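Local coordinates for uncharacterized protein (Nostoc punctiforme, PDB 2R3S) that probably transfers a methyl group to a hydroxyl of a substrate not yet identified, as a putative O-methyltransferase with a Rossmann-like catalytic domain and a dimerisation domain, at residues A21-A26 with N30-I35; G55-C60 with E74-T79; G222-V227 with P239-H244; V227-D232 with E251-K256. All coordinates share one frame; numbering follows the deposited sequence.

Interaction 1 of 4, residues A21-A26 with N30-I35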
loop_
_atom_site.group_PDB
_atom_site.type_symbol
_atom_site.label_atom_id
_atom_site.label_comp_id
_atom_site.label_asym_id
_atom_site.label_seq_id
_atom_site.Cartn_x
_atom_site.Cartn_y
_atom_site.Cartn_z
ATOM N N ALA A 21 -0.173 2.596 6.285
ATOM C CA ALA A 21 0.374 2.920 7.582
ATOM C C ALA A 21 -0.090 4.319 8.032
ATOM O O ALA A 21 -0.390 4.513 9.202
ATOM C CB ALA A 21 1.915 2.821 7.568
ATOM N N ALA A 22 -0.139 5.280 7.104
ATOM C CA ALA A 22 -0.569 6.629 7.429
ATOM C C ALA A 22 -2.038 6.663 7.872
ATOM O O ALA A 22 -2.355 7.303 8.886
ATOM C CB ALA A 22 -0.336 7.576 6.257
ATOM N N ILE A 23 -2.927 5.981 7.134
ATOM C CA ILE A 23 -4.351 5.970 7.510
ATOM C C ILE A 23 -4.605 5.174 8.780
ATOM O O ILE A 23 -5.476 5.526 9.569
ATOM C CB ILE A 23 -5.304 5.502 6.365
ATOM C CG1 ILE A 23 -6.737 5.975 6.654
ATOM C CG2 ILE A 23 -5.261 3.981 6.176
ATOM C CD1 ILE A 23 -6.876 7.461 6.847
ATOM N N LYS A 24 -3.828 4.118 9.001
ATOM C CA LYS A 24 -3.905 3.390 10.254
ATOM C C LYS A 24 -3.539 4.296 11.430
ATOM O O LYS A 24 -4.275 4.356 12.415
ATOM C CB LYS A 24 -3.009 2.159 10.202
ATOM C CG LYS A 24 -2.999 1.341 11.469
ATOM C CD LYS A 24 -2.144 0.076 11.324
ATOM C CE LYS A 24 -2.114 -0.675 12.636
ATOM N NZ LYS A 24 -1.675 -2.035 12.461
ATOM N N ALA A 25 -2.424 5.015 11.335
ATOM C CA ALA A 25 -2.037 5.955 12.407
ATOM C C ALA A 25 -3.081 7.034 12.640
ATOM O O ALA A 25 -3.422 7.330 13.782
ATOM C CB ALA A 25 -0.649 6.601 12.138
ATOM N N ALA A 26 -3.597 7.614 11.560
ATOM C CA ALA A 26 -4.631 8.648 11.670
ATOM C C ALA A 26 -5.849 8.126 12.430
ATOM O O ALA A 26 -6.380 8.802 13.302
ATOM C CB ALA A 26 -5.037 9.208 10.255
ATOM N N ASN A 30 -7.188 9.072 16.318
ATOM C CA ASN A 30 -8.413 9.862 16.282
ATOM C C ASN A 30 -8.256 11.230 15.612
ATOM O O ASN A 30 -9.002 12.157 15.902
ATOM C CB ASN A 30 -9.001 10.015 17.681
ATOM C CG ASN A 30 -9.855 8.839 18.089
ATOM O OD1 ASN A 30 -9.884 7.805 17.419
ATOM N ND2 ASN A 30 -10.560 8.993 19.211
ATOM N N VAL A 31 -7.334 11.339 14.665
ATOM C CA VAL A 31 -7.040 12.633 14.081
ATOM C C VAL A 31 -8.300 13.270 13.491
ATOM O O VAL A 31 -8.550 14.453 13.683
ATOM C CB VAL A 31 -5.961 12.549 12.995
ATOM C CG1 VAL A 31 -5.783 13.902 12.369
ATOM C CG2 VAL A 31 -4.623 12.006 13.571
ATOM N N PHE A 32 -9.080 12.490 12.760
ATOM C CA PHE A 32 -10.264 13.032 12.052
ATOM C C PHE A 32 -11.361 13.501 13.005
ATOM O O PHE A 32 -12.054 14.457 12.718
ATOM C CB PHE A 32 -10.842 11.974 11.117
ATOM C CG PHE A 32 -9.842 11.383 10.200
ATOM C CD1 PHE A 32 -9.348 12.117 9.132
ATOM C CD2 PHE A 32 -9.362 10.094 10.407
ATOM C CE1 PHE A 32 -8.391 11.560 8.261
ATOM C CE2 PHE A 32 -8.420 9.531 9.534
ATOM C CZ PHE A 32 -7.948 10.265 8.463
ATOM N N THR A 33 -11.529 12.780 14.118
ATOM C CA THR A 33 -12.464 13.135 15.192
ATOM C C THR A 33 -12.081 14.447 15.870
ATOM O O THR A 33 -12.960 15.221 16.266
ATOM C CB THR A 33 -12.534 11.995 16.231
ATOM O OG1 THR A 33 -12.954 10.788 15.566
ATOM C CG2 THR A 33 -13.506 12.317 17.375
ATOM N N ALA A 34 -10.779 14.689 15.996
ATOM C CA ALA A 34 -10.252 15.939 16.571
ATOM C C ALA A 34 -10.435 17.162 15.661
ATOM O O ALA A 34 -10.656 18.289 16.151
ATOM C CB ALA A 34 -8.767 15.760 16.950
ATOM N N ILE A 35 -10.318 16.957 14.350
ATOM C CA ILE A 35 -10.605 18.009 13.379
ATOM C C ILE A 35 -12.105 18.182 13.178
ATOM O O ILE A 35 -12.623 19.299 13.169
ATOM C CB ILE A 35 -9.952 17.740 11.998
ATOM C CG1 ILE A 35 -8.426 17.642 12.119
ATOM C CG2 ILE A 35 -10.281 18.871 11.048
ATOM C CD1 ILE A 35 -7.752 17.061 10.911
#
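Ile23 reaches the ring of Phe32 with the end of its longer branch. Its CG1 stands opposite the backbone N (chi1 -160°), which carries CD1 to 3.4 Å from Phe32 CZ, at the ring edge and near its plane; the two side chains cross at roughly a right angle. One turn further on, Ala26 meets the same corner obliquely, its CB 3.5 Å from Phe32 CE2. The carbonyl of Ala26 also joins the backbones: Val31 N donates to Ala26 O over 3.0 Å with an N-H...O angle of 161°. Asn30, at positive phi, closes the first helix in a Schellman motif and stands at the N-cap position of the next, so the chain turns from one helix straight into the other, the axes of the two short helical segments inclined at 55° to each other. Replacing Phe32 by an alanine would probably open a gap beside Ile23 CD1 and Ala26 CB, leaving both methyls without their aromatic partner. Within the dimerisation domain, Phe10 of the second subunit packs on Ile23, helix 53-65 packs on Ala26 and Val31, and Met69 of strand 69-72 touches Phe32.

Interaction 2 of 4, residues G55-C60 with E74-T79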
loop_
_atom_site.group_PDB
_atom_site.type_symbol
_atom_site.label_atom_id
_atom_site.label_comp_id
_atom_site.label_asym_id
_atom_site.label_seq_id
_atom_site.Cartn_x
_atom_site.Cartn_y
_atom_site.Cartn_z
ATOM N N GLY A 55 5.411 15.255 14.525
ATOM C CA GLY A 55 4.781 14.013 14.061
ATOM C C GLY A 55 3.395 14.233 13.502
ATOM O O GLY A 55 3.079 13.765 12.416
HETATM N N MSE A 56 2.573 14.971 14.253
HETATM C CA MSE A 56 1.266 15.367 13.765
HETATM C C MSE A 56 1.354 16.145 12.439
HETATM O O MSE A 56 0.590 15.881 11.521
HETATM C CB MSE A 56 0.499 16.161 14.826
HETATM C CG MSE A 56 -0.940 16.489 14.425
HETATM SE SE MSE A 56 -1.990 14.868 14.097
HETATM C CE MSE A 56 -1.988 14.112 15.934
ATOM N N ARG A 57 2.308 17.057 12.327
ATOM C CA ARG A 57 2.442 17.881 11.122
ATOM C C ARG A 57 2.809 17.042 9.915
ATOM O O ARG A 57 2.274 17.249 8.828
ATOM C CB ARG A 57 3.525 18.953 11.318
ATOM C CG ARG A 57 3.769 19.859 10.115
ATOM C CD ARG A 57 4.938 19.409 9.258
ATOM N NE ARG A 57 6.188 19.426 10.006
ATOM C CZ ARG A 57 7.361 19.017 9.538
ATOM N NH1 ARG A 57 7.478 18.541 8.307
ATOM N NH2 ARG A 57 8.433 19.088 10.314
HETATM N N MSE A 58 3.761 16.127 10.101
HETATM C CA MSE A 58 4.219 15.259 9.010
HETATM C C MSE A 58 3.113 14.300 8.568
HETATM O O MSE A 58 2.881 14.134 7.368
HETATM C CB MSE A 58 5.486 14.533 9.438
HETATM C CG MSE A 58 6.616 15.517 9.653
HETATM SE SE MSE A 58 7.997 14.973 10.894
HETATM C CE MSE A 58 9.424 14.623 9.579
ATOM N N LEU A 59 2.402 13.692 9.535
ATOM C CA LEU A 59 1.213 12.874 9.209
ATOM C C LEU A 59 0.124 13.658 8.448
ATOM O O LEU A 59 -0.401 13.188 7.443
ATOM C CB LEU A 59 0.624 12.208 10.482
ATOM C CG LEU A 59 -0.565 11.237 10.298
ATOM C CD1 LEU A 59 -0.185 10.035 9.409
ATOM C CD2 LEU A 59 -1.140 10.803 11.678
ATOM N N CYS A 60 -0.245 14.830 8.947
ATOM C CA CYS A 60 -1.351 15.595 8.353
ATOM C C CYS A 60 -1.010 16.145 6.975
ATOM O O CYS A 60 -1.851 16.122 6.101
ATOM C CB CYS A 60 -1.787 16.727 9.277
ATOM S SG CYS A 60 -2.644 16.130 10.787
ATOM N N GLU A 74 -5.159 28.621 8.275
ATOM C CA GLU A 74 -5.248 28.400 9.712
ATOM C C GLU A 74 -5.205 26.935 10.170
ATOM O O GLU A 74 -5.323 26.666 11.351
ATOM C CB GLU A 74 -6.535 29.052 10.217
ATOM C CG GLU A 74 -6.594 30.553 9.891
ATOM C CD GLU A 74 -5.492 31.364 10.593
ATOM O OE1 GLU A 74 -5.054 30.967 11.703
ATOM O OE2 GLU A 74 -5.068 32.404 10.035
ATOM N N GLY A 75 -5.039 26.001 9.245
ATOM C CA GLY A 75 -4.832 24.609 9.604
ATOM C C GLY A 75 -5.484 23.637 8.645
ATOM O O GLY A 75 -5.759 23.968 7.495
ATOM N N TYR A 76 -5.726 22.436 9.157
ATOM C CA TYR A 76 -6.212 21.282 8.390
ATOM C C TYR A 76 -7.728 21.146 8.499
ATOM O O TYR A 76 -8.322 21.412 9.541
ATOM C CB TYR A 76 -5.544 19.988 8.866
ATOM C CG TYR A 76 -4.037 20.004 8.716
ATOM C CD1 TYR A 76 -3.434 19.775 7.480
ATOM C CD2 TYR A 76 -3.219 20.261 9.802
ATOM C CE1 TYR A 76 -2.062 19.784 7.347
ATOM C CE2 TYR A 76 -1.843 20.281 9.672
ATOM C CZ TYR A 76 -1.273 20.051 8.449
ATOM O OH TYR A 76 0.089 20.086 8.337
ATOM N N ARG A 77 -8.342 20.741 7.396
ATOM C CA ARG A 77 -9.766 20.659 7.312
ATOM C C ARG A 77 -10.115 19.356 6.622
ATOM O O ARG A 77 -9.475 18.974 5.673
ATOM C CB ARG A 77 -10.297 21.870 6.549
ATOM C CG ARG A 77 -11.802 21.980 6.607
ATOM C CD ARG A 77 -12.355 23.336 6.138
ATOM N NE ARG A 77 -13.780 23.191 5.840
ATOM N N LEU A 78 -11.107 18.641 7.118
ATOM C CA LEU A 78 -11.468 17.381 6.496
ATOM C C LEU A 78 -12.164 17.618 5.155
ATOM O O LEU A 78 -12.787 18.667 4.945
ATOM C CB LEU A 78 -12.405 16.611 7.402
ATOM C CG LEU A 78 -11.847 16.205 8.750
ATOM C CD1 LEU A 78 -12.802 15.196 9.296
ATOM C CD2 LEU A 78 -10.442 15.656 8.568
ATOM N N THR A 79 -12.026 16.662 4.252
ATOM C CA THR A 79 -12.898 16.567 3.111
ATOM C C THR A 79 -14.265 16.069 3.586
ATOM O O THR A 79 -14.392 15.550 4.697
ATOM C CB THR A 79 -12.368 15.586 2.068
ATOM O OG1 THR A 79 -12.349 14.283 2.635
ATOM C CG2 THR A 79 -10.958 15.985 1.540
#
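Cys60 meets the Tyr76 ring in a face contact that joins helix 53-65 to strand 75-78, within a dimerisation domain related by family to helix-turn-helix domains, whose small antiparallel sheet has this strand in the middle. The main interaction is CH-pi. Cys60 CB sits 3.5 Å from the ring centroid and only 12° off the ring normal, so the methylene lies almost squarely over the middle of the face. A sulfur-aromatic contact accompanies it: SG is 4.5 Å from the same centroid, 18° off the normal, hence still over the face but farther from it than CB. The cysteine torsion, with SG anti to the carbonyl carbon (chi1 -70°), leaves CB as the atom closest to the ring.

Polar groups gather at the far end of the tyrosine. Its OH is hydrogen-bonded to Asp61, the residue following Cys60, so the ring is tied at its tip to the helix that meets its face. Arg57 directs its guanidinium elsewhere, into a salt bridge with Asp299 of the second subunit, and the contact therefore lies beside the dimer interface. Met69 and Lys71 of strand 69-72 also pack on Tyr76. Arg57 approaches the tyrosine at its hydroxyl: its backbone O is 3.6 Å and its CG 4.1 Å from Tyr76 OH.

Interaction 3 of 4, residues G222-V227 with P239-H244. With EDO (1,2-ethanediol), chain D; EDO (1,2-ethanediol), chain E.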
loop_
_atom_site.group_PDB
_atom_site.type_symbol
_atom_site.label_atom_id
_atom_site.label_comp_id
_atom_site.label_asym_id
_atom_site.label_seq_id
_atom_site.Cartn_x
_atom_site.Cartn_y
_atom_site.Cartn_z
ATOM N N GLY A 222 -20.753 -24.483 14.534
ATOM C CA GLY A 222 -19.857 -25.403 13.845
ATOM C C GLY A 222 -19.615 -25.049 12.385
ATOM O O GLY A 222 -20.011 -23.991 11.913
ATOM N N SER A 223 -18.944 -25.963 11.694
ATOM C CA SER A 223 -18.672 -25.887 10.265
ATOM C C SER A 223 -19.902 -26.047 9.417
ATOM O O SER A 223 -20.679 -26.976 9.618
ATOM C CB SER A 223 -17.692 -26.983 9.867
ATOM O OG SER A 223 -17.656 -27.107 8.463
ATOM N N ALA A 224 -20.048 -25.166 8.428
ATOM C CA ALA A 224 -21.178 -25.198 7.513
ATOM C C ALA A 224 -21.194 -26.524 6.760
ATOM O O ALA A 224 -22.211 -26.918 6.214
ATOM C CB ALA A 224 -21.097 -24.029 6.532
ATOM N N PHE A 225 -20.048 -27.193 6.729
ATOM C CA PHE A 225 -19.895 -28.450 6.008
ATOM C C PHE A 225 -20.253 -29.687 6.851
ATOM O O PHE A 225 -20.538 -30.749 6.289
ATOM C CB PHE A 225 -18.458 -28.563 5.472
ATOM C CG PHE A 225 -18.068 -27.414 4.563
ATOM C CD1 PHE A 225 -18.471 -27.400 3.233
ATOM C CD2 PHE A 225 -17.351 -26.323 5.061
ATOM C CE1 PHE A 225 -18.146 -26.339 2.407
ATOM C CE2 PHE A 225 -17.026 -25.253 4.237
ATOM C CZ PHE A 225 -17.419 -25.262 2.916
ATOM N N GLU A 226 -20.251 -29.548 8.176
ATOM C CA GLU A 226 -20.452 -30.693 9.093
ATOM C C GLU A 226 -21.818 -30.664 9.812
ATOM O O GLU A 226 -22.480 -31.684 9.911
ATOM C CB GLU A 226 -19.274 -30.808 10.075
ATOM C CG GLU A 226 -17.890 -31.044 9.395
ATOM N N VAL A 227 -22.271 -29.490 10.244
ATOM C CA VAL A 227 -23.508 -29.371 11.012
ATOM C C VAL A 227 -24.691 -29.865 10.215
ATOM O O VAL A 227 -24.648 -29.884 8.990
ATOM C CB VAL A 227 -23.778 -27.899 11.499
ATOM C CG1 VAL A 227 -22.620 -27.401 12.374
ATOM C CG2 VAL A 227 -24.038 -26.956 10.326
ATOM N N PRO A 239 -23.852 -15.099 2.507
ATOM C CA PRO A 239 -23.152 -13.829 2.390
ATOM C C PRO A 239 -21.646 -14.005 2.547
ATOM O O PRO A 239 -21.207 -14.526 3.546
ATOM C CB PRO A 239 -23.735 -13.004 3.536
ATOM C CG PRO A 239 -24.545 -13.951 4.382
ATOM C CD PRO A 239 -24.351 -15.312 3.873
ATOM N N ASN A 240 -20.878 -13.584 1.552
ATOM C CA ASN A 240 -19.410 -13.595 1.599
ATOM C C ASN A 240 -18.796 -14.908 2.134
ATOM O O ASN A 240 -17.822 -14.897 2.931
ATOM C CB ASN A 240 -18.863 -12.370 2.376
ATOM C CG ASN A 240 -18.987 -11.071 1.600
ATOM O OD1 ASN A 240 -18.471 -10.948 0.489
ATOM N ND2 ASN A 240 -19.659 -10.083 2.197
ATOM N N PHE A 241 -19.331 -16.034 1.653
ATOM C CA PHE A 241 -18.831 -17.355 2.039
ATOM C C PHE A 241 -18.173 -18.105 0.915
ATOM O O PHE A 241 -17.100 -18.653 1.084
ATOM C CB PHE A 241 -19.972 -18.228 2.582
ATOM C CG PHE A 241 -19.490 -19.428 3.397
ATOM C CD1 PHE A 241 -18.539 -19.275 4.406
ATOM C CD2 PHE A 241 -20.005 -20.695 3.172
ATOM C CE1 PHE A 241 -18.103 -20.359 5.154
ATOM C CE2 PHE A 241 -19.565 -21.785 3.933
ATOM C CZ PHE A 241 -18.616 -21.607 4.912
ATOM N N LEU A 242 -18.815 -18.160 -0.238
ATOM C CA LEU A 242 -18.401 -19.142 -1.249
ATOM C C LEU A 242 -17.027 -18.869 -1.822
ATOM O O LEU A 242 -16.324 -19.803 -2.167
ATOM C CB LEU A 242 -19.429 -19.256 -2.385
ATOM C CG LEU A 242 -20.752 -19.979 -2.078
ATOM C CD1 LEU A 242 -21.528 -20.032 -3.391
ATOM C CD2 LEU A 242 -20.542 -21.401 -1.475
ATOM N N HIS A 243 -16.637 -17.594 -1.905
ATOM C CA HIS A 243 -15.309 -17.207 -2.430
ATOM C C HIS A 243 -14.074 -17.805 -1.759
ATOM O O HIS A 243 -12.985 -17.802 -2.350
ATOM C CB HIS A 243 -15.155 -15.669 -2.489
ATOM C CG HIS A 243 -15.394 -14.935 -1.196
ATOM N ND1 HIS A 243 -16.267 -13.869 -1.112
ATOM C CD2 HIS A 243 -14.829 -15.056 0.032
ATOM C CE1 HIS A 243 -16.235 -13.369 0.113
ATOM N NE2 HIS A 243 -15.374 -14.077 0.828
ATOM N N HIS A 244 -14.222 -18.305 -0.533
ATOM C CA HIS A 244 -13.128 -18.980 0.206
ATOM C C HIS A 244 -12.743 -20.384 -0.273
ATOM O O HIS A 244 -11.664 -20.872 0.044
ATOM C CB HIS A 244 -13.518 -19.095 1.678
ATOM C CG HIS A 244 -13.694 -17.776 2.351
ATOM N ND1 HIS A 244 -14.925 -17.307 2.746
ATOM C CD2 HIS A 244 -12.797 -16.804 2.665
ATOM C CE1 HIS A 244 -14.776 -16.109 3.291
ATOM N NE2 HIS A 244 -13.497 -15.778 3.247
HETATM C C1 EDO D . -17.894 -21.936 8.723
HETATM O O1 EDO D . -17.742 -23.278 8.233
HETATM C C2 EDO D . -18.675 -21.945 10.029
HETATM O O2 EDO D . -20.062 -22.280 9.835
HETATM C C1 EDO E . -19.821 -13.503 5.977
HETATM O O1 EDO E . -20.395 -14.852 5.819
HETATM C C2 EDO E . -18.469 -13.399 6.705
HETATM O O2 EDO E . -17.286 -13.552 5.900
#
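Phe241 extends its side chain towards Ala224 and Phe225, and can be followed outward from its backbone. CB leads to a CG placed opposite the backbone N (chi1 -162°), which sends the ring across to the other loop. CE1 comes within 3.9 Å of C1 of the ethanediol of chain D. On the other flank CE2 is 3.8 Å from Ala224 CB, an oblique apolar touch. At the tip, Phe241 CZ lies 3.8 Å from O1 of that diol, which sits at the ring edge, and 4.0 Å from Phe225 CE2. These two rings approach from opposite directions with their planes 30° apart, but their centroids are 6.0 Å from each other, so they are displaced past one another and hardly overlap.

The loops follow strands 217-221 and 233-239 of the Rossmann-like sheet, at their C-terminal ends, the side where class I methyltransferases as a rule bind S-adenosylmethionine. The diol, probably from the crystallisation liquor, lies here: its O1 accepts a nearly straight bond from Ala224 N, and O2 donates to Gly222 O over 2.7 Å. Phe245 makes edge-to-face contacts with both phenylalanines.

Ser223 shapes the first loop through an ST turn, its OG accepting from Phe225 N at 3.0 Å. An alanine in its place would lack that acceptor and would probably leave Phe225 N without its mate and the turn less firmly held. The carbonyl O of Phe241 receives a bond from His244 ND1, the donor tilted 33° from the carbonyl plane.

Interaction 4 of 4, residues V227-D232 with E251-K256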
loop_
_atom_site.group_PDB
_atom_site.type_symbol
_atom_site.label_atom_id
_atom_site.label_comp_id
_atom_site.label_asym_id
_atom_site.label_seq_id
_atom_site.Cartn_x
_atom_site.Cartn_y
_atom_site.Cartn_z
ATOM N N VAL A 227 -22.271 -29.490 10.244
ATOM C CA VAL A 227 -23.508 -29.371 11.012
ATOM C C VAL A 227 -24.691 -29.865 10.215
ATOM O O VAL A 227 -24.648 -29.884 8.990
ATOM C CB VAL A 227 -23.778 -27.899 11.499
ATOM C CG1 VAL A 227 -22.620 -27.401 12.374
ATOM C CG2 VAL A 227 -24.038 -26.956 10.326
ATOM N N ASP A 228 -25.740 -30.283 10.922
ATOM C CA ASP A 228 -27.010 -30.621 10.310
ATOM C C ASP A 228 -27.857 -29.375 10.292
ATOM O O ASP A 228 -28.099 -28.777 11.337
ATOM C CB ASP A 228 -27.730 -31.729 11.104
ATOM C CG ASP A 228 -26.896 -32.994 11.218
ATOM O OD1 ASP A 228 -26.195 -33.335 10.238
ATOM O OD2 ASP A 228 -26.921 -33.636 12.293
ATOM N N TYR A 229 -28.323 -29.002 9.105
ATOM C CA TYR A 229 -29.081 -27.784 8.921
ATOM C C TYR A 229 -30.525 -27.978 9.304
ATOM O O TYR A 229 -31.209 -27.020 9.662
ATOM C CB TYR A 229 -29.048 -27.344 7.445
ATOM C CG TYR A 229 -27.686 -26.984 6.837
ATOM C CD1 TYR A 229 -26.588 -26.653 7.626
ATOM C CD2 TYR A 229 -27.529 -26.925 5.464
ATOM C CE1 TYR A 229 -25.377 -26.315 7.063
ATOM C CE2 TYR A 229 -26.325 -26.580 4.898
ATOM C CZ TYR A 229 -25.257 -26.272 5.697
ATOM O OH TYR A 229 -24.054 -25.948 5.131
ATOM N N GLY A 230 -31.009 -29.215 9.190
ATOM C CA GLY A 230 -32.447 -29.475 9.197
ATOM C C GLY A 230 -32.937 -29.314 7.777
ATOM O O GLY A 230 -32.137 -29.418 6.844
ATOM N N ASN A 231 -34.236 -29.059 7.603
ATOM C CA ASN A 231 -34.822 -28.893 6.260
ATOM C C ASN A 231 -36.104 -28.081 6.300
ATOM O O ASN A 231 -36.408 -27.512 7.329
ATOM C CB ASN A 231 -35.028 -30.260 5.581
ATOM C CG ASN A 231 -35.550 -31.299 6.530
ATOM O OD1 ASN A 231 -36.557 -31.077 7.206
ATOM N ND2 ASN A 231 -34.857 -32.432 6.610
ATOM N N ASP A 232 -36.811 -27.998 5.174
ATOM C CA ASP A 232 -38.001 -27.151 4.984
ATOM C C ASP A 232 -37.666 -25.642 4.984
ATOM O O ASP A 232 -38.507 -24.813 5.324
ATOM C CB ASP A 232 -39.114 -27.494 5.987
ATOM N N GLU A 251 -19.616 -26.806 -4.512
ATOM C CA GLU A 251 -20.618 -27.723 -5.067
ATOM C C GLU A 251 -21.106 -28.706 -3.987
ATOM O O GLU A 251 -22.302 -28.876 -3.823
ATOM C CB GLU A 251 -20.074 -28.420 -6.329
ATOM C CG GLU A 251 -20.055 -27.451 -7.536
ATOM C CD GLU A 251 -19.535 -28.039 -8.840
ATOM O OE1 GLU A 251 -18.934 -29.133 -8.823
ATOM O OE2 GLU A 251 -19.727 -27.370 -9.886
ATOM N N GLN A 252 -20.173 -29.280 -3.233
ATOM C CA GLN A 252 -20.495 -30.062 -2.036
ATOM C C GLN A 252 -21.471 -29.300 -1.145
ATOM O O GLN A 252 -22.510 -29.841 -0.745
ATOM C CB GLN A 252 -19.218 -30.397 -1.253
ATOM C CG GLN A 252 -19.402 -31.393 -0.086
ATOM C CD GLN A 252 -18.156 -31.511 0.795
ATOM O OE1 GLN A 252 -18.225 -31.335 2.011
ATOM N NE2 GLN A 252 -17.008 -31.806 0.180
ATOM N N LEU A 253 -21.172 -28.023 -0.892
ATOM C CA LEU A 253 -22.025 -27.206 -0.042
ATOM C C LEU A 253 -23.387 -26.962 -0.681
ATOM O O LEU A 253 -24.396 -27.057 -0.001
ATOM C CB LEU A 253 -21.350 -25.875 0.335
ATOM C CG LEU A 253 -22.051 -25.043 1.432
ATOM C CD1 LEU A 253 -21.808 -25.611 2.876
ATOM C CD2 LEU A 253 -21.644 -23.565 1.316
ATOM N N LEU A 254 -23.426 -26.663 -1.977
ATOM C CA LEU A 254 -24.693 -26.339 -2.640
ATOM C C LEU A 254 -25.652 -27.556 -2.714
ATOM O O LEU A 254 -26.882 -27.381 -2.732
ATOM C CB LEU A 254 -24.460 -25.714 -4.044
ATOM C CG LEU A 254 -23.726 -24.341 -4.123
ATOM C CD1 LEU A 254 -23.555 -23.892 -5.560
ATOM C CD2 LEU A 254 -24.413 -23.259 -3.337
ATOM N N ARG A 255 -25.088 -28.767 -2.741
ATOM C CA ARG A 255 -25.903 -30.013 -2.719
ATOM C C ARG A 255 -26.557 -30.214 -1.349
ATOM O O ARG A 255 -27.752 -30.501 -1.257
ATOM C CB ARG A 255 -25.065 -31.240 -3.111
ATOM C CG ARG A 255 -24.891 -31.437 -4.649
ATOM C CD ARG A 255 -24.104 -32.733 -4.999
ATOM N NE ARG A 255 -22.698 -32.674 -4.578
ATOM C CZ ARG A 255 -21.666 -32.358 -5.369
ATOM N NH1 ARG A 255 -21.832 -32.070 -6.667
ATOM N NH2 ARG A 255 -20.444 -32.333 -4.847
ATOM N N LYS A 256 -25.780 -30.014 -0.294
ATOM C CA LYS A 256 -26.280 -30.030 1.078
ATOM C C LYS A 256 -27.388 -28.992 1.262
ATOM O O LYS A 256 -28.448 -29.257 1.825
ATOM C CB LYS A 256 -25.119 -29.759 2.024
ATOM C CG LYS A 256 -25.455 -29.795 3.496
ATOM C CD LYS A 256 -24.191 -29.681 4.324
ATOM C CE LYS A 256 -24.492 -29.816 5.822
ATOM N NZ LYS A 256 -23.266 -29.924 6.615
#
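Lys256 lies across the Tyr229 ring and grips the loop backbone with its ammonium. The polar part is one hydrogen bond between the segments, from Lys256 NZ to Val227 O, 2.7 Å long and in the carbonyl plane, with a C=O...N angle of 152°. The same NZ is also bonded to Ala224 O and, weakly, to Phe225 O, so one ammonium draws together several carbonyls of the loop; these are likely to help offset its positive charge.

Contacts over the ring come next. CE of the lysine sits above one face of Tyr229 in a CH-pi contact, 3.8 Å from the centroid and 17° off the normal, displaced towards the rim. NZ makes an off-centre cation-pi contact at 4.6 Å from that centroid. A fully extended chain, starting from a CG opposite the backbone N (chi1 -178°), lays the methylenes over the ring before delivering NZ to the carbonyls. CG accordingly lies 3.6 Å from Tyr229 CE2.

In the Rossmann-like methyltransferase domain, this fastens the loop between strands 217-221 and 233-239 to helix 247-260, which follows the second of those strands. Tyr229 OH points at Ala224 O in a probable hydrogen bond, modelled too short to be relied on.

Leu253 crosses the tyrosine at about a right angle, its CD1 methyl in close van der Waals contact, 3.2 Å from Tyr229 OH. Apolar packing on Tyr229 comes from Leu170 and Ile172 of strand 168-172.

In the fold
Interactions 1 and 2 belong to the dimerisation domain and adjoin each other, with centres about 10 Å apart; Ile35 CG2 packs on Tyr76 O at 3.5 Å, and both reach the second subunit. Interactions 3 and 4 lie in the methyltransferase domain on the other side of the chain's centre, touch no other protein chain, and share Val227 in one loop. The centres of interactions 2 and 4 are about 53 Å apart. The first pair is buried: interaction 1 combines a backbone bond with apolar packing, interaction 2 rests on a ring face. The second pair is only partly buried, with weakly overlapping aromatics in interaction 3 and an ammonium gripping carbonyls in interaction 4.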